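Local coordinates for protein transcriptional regulator, SorC family (Enterococcus faecalis, PDB 2O0M) that probably regulates transcription as a DNA-binding protein of the SorC family, whose members carry a sugar-binding effector domain, at residues Phe276-Glu279 with Val283-Lys286. Numbering follows the deposited sequence.
Sequences FFDE and VVYK
The carbonyl oxygen of Phe276 meets two groups of the facing strand: Val284 N donates a hydrogen bond to Phe276 O at 2.8 Å, and Val283 CA adds a weaker CA-H...O contact to Phe276 O at 3.3 Å. The bond lies at a beta bulge in the antiparallel hairpin formed by strands 275-277 and 283-286, within the putative sugar-binding domain. Phe276 faces Tyr285 in a hydrogen-bonded pair, but Phe277 already faces Val283 in a non-hydrogen-bonded one, a register shift of one residue that Val284 takes up. The other backbone bond of this pair runs from Phe276 N to Tyr285 O, 2.8 Å long and nearly straight (164° at the hydrogen).

The aromatic side chains divide between the two faces of the hairpin. Phe276 and Tyr285 share the face covered by helix 257-265; Phe276 CD2 comes to the edge of the Tyr285 ring, 4.2 Å from Tyr285 CD2, and Tyr285 OH is hydrogen-bonded to Glu259 OE2. Phe277 and Val283 point side by side from the other face, where Tyr319 meets the Phe277 ring edge-to-face. Val283 CG2, anti to its own carbonyl carbon, reaches Phe277 CE1 at 3.5 Å. Towards the turn, Asp278 OD1 accepts a hydrogen bond from Lys282 N, while the other carboxylate oxygen, Asp278 OD2, lies 3.6 Å from the methyl Val284 CG1.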
loop_
_atom_site.group_PDB
_atom_site.type_symbol
_atom_site.label_atom_id
_atom_site.label_comp_id
_atom_site.label_asym_id
_atom_site.label_seq_id
_atom_site.Cartn_x
_atom_site.Cartn_y
_atom_site.Cartn_z
ATOM N N PHE A 276 3.698 6.454 10.615
ATOM C CA PHE A 276 2.469 7.077 11.104
ATOM C C PHE A 276 2.536 8.587 10.955
ATOM O O PHE A 276 3.550 9.186 11.277
ATOM C CB PHE A 276 2.229 6.683 12.561
ATOM C CG PHE A 276 1.918 5.231 12.724
ATOM C CD1 PHE A 276 0.601 4.802 12.771
ATOM C CD2 PHE A 276 2.935 4.281 12.742
ATOM C CE1 PHE A 276 0.298 3.471 12.879
ATOM C CE2 PHE A 276 2.636 2.929 12.836
ATOM C CZ PHE A 276 1.325 2.524 12.908
ATOM N N PHE A 277 1.447 9.180 10.469
ATOM C CA PHE A 277 1.412 10.602 10.103
ATOM C C PHE A 277 0.329 11.353 10.880
ATOM O O PHE A 277 -0.788 10.871 11.016
ATOM C CB PHE A 277 1.123 10.760 8.609
ATOM C CG PHE A 277 2.063 9.989 7.722
ATOM C CD1 PHE A 277 3.163 10.614 7.131
ATOM C CD2 PHE A 277 1.847 8.638 7.463
ATOM C CE1 PHE A 277 4.019 9.905 6.310
ATOM C CE2 PHE A 277 2.708 7.926 6.650
ATOM C CZ PHE A 277 3.807 8.561 6.075
ATOM N N ASP A 278 0.653 12.548 11.372
ATOM C CA ASP A 278 -0.373 13.399 11.966
ATOM C C ASP A 278 -1.064 14.207 10.864
ATOM O O ASP A 278 -0.724 14.058 9.687
ATOM C CB ASP A 278 0.187 14.276 13.102
ATOM C CG ASP A 278 1.192 15.315 12.628
ATOM O OD1 ASP A 278 1.243 15.629 11.425
ATOM O OD2 ASP A 278 1.937 15.836 13.486
ATOM N N GLU A 279 -2.048 15.027 11.228
ATOM C CA GLU A 279 -2.864 15.724 10.219
ATOM C C GLU A 279 -2.056 16.740 9.395
ATOM O O GLU A 279 -2.416 17.058 8.259
ATOM C CB GLU A 279 -4.109 16.371 10.851
ATOM C CG GLU A 279 -3.894 17.693 11.546
ATOM C CD GLU A 279 -5.202 18.334 11.986
ATOM O OE1 GLU A 279 -5.145 19.324 12.748
ATOM O OE2 GLU A 279 -6.284 17.844 11.584
ATOM N N VAL A 283 5.586 12.776 9.959
ATOM C CA VAL A 283 5.833 11.438 10.492
ATOM C C VAL A 283 6.053 11.567 11.996
ATOM O O VAL A 283 7.036 12.172 12.436
ATOM C CB VAL A 283 7.059 10.770 9.830
ATOM C CG1 VAL A 283 7.399 9.431 10.490
ATOM C CG2 VAL A 283 6.812 10.575 8.341
ATOM N N VAL A 284 5.120 11.024 12.774
ATOM C CA VAL A 284 5.202 11.068 14.249
ATOM C C VAL A 284 5.825 9.798 14.845
ATOM O O VAL A 284 6.283 9.801 15.998
ATOM C CB VAL A 284 3.814 11.315 14.888
ATOM C CG1 VAL A 284 3.246 12.650 14.431
ATOM C CG2 VAL A 284 2.840 10.191 14.572
ATOM N N TYR A 285 5.844 8.720 14.058
ATOM C CA TYR A 285 6.462 7.455 14.472
ATOM C C TYR A 285 6.685 6.530 13.275
ATOM O O TYR A 285 5.958 6.598 12.282
ATOM C CB TYR A 285 5.572 6.750 15.495
ATOM C CG TYR A 285 6.195 5.543 16.161
ATOM C CD1 TYR A 285 7.280 5.683 17.027
ATOM C CD2 TYR A 285 5.681 4.267 15.962
ATOM C CE1 TYR A 285 7.848 4.589 17.650
ATOM C CE2 TYR A 285 6.244 3.158 16.584
ATOM C CZ TYR A 285 7.331 3.329 17.431
ATOM O OH TYR A 285 7.904 2.253 18.069
ATOM N N LYS A 286 7.700 5.675 13.383
ATOM C CA LYS A 286 7.916 4.598 12.416
ATOM C C LYS A 286 8.373 3.319 13.116
ATOM O O LYS A 286 9.121 3.355 14.101
ATOM C CB LYS A 286 8.916 5.015 11.337
ATOM C CG LYS A 286 10.326 5.253 11.844
ATOM C CD LYS A 286 11.184 5.926 10.786
ATOM C CE LYS A 286 12.605 6.151 11.296
ATOM N NZ LYS A 286 13.501 6.599 10.186
#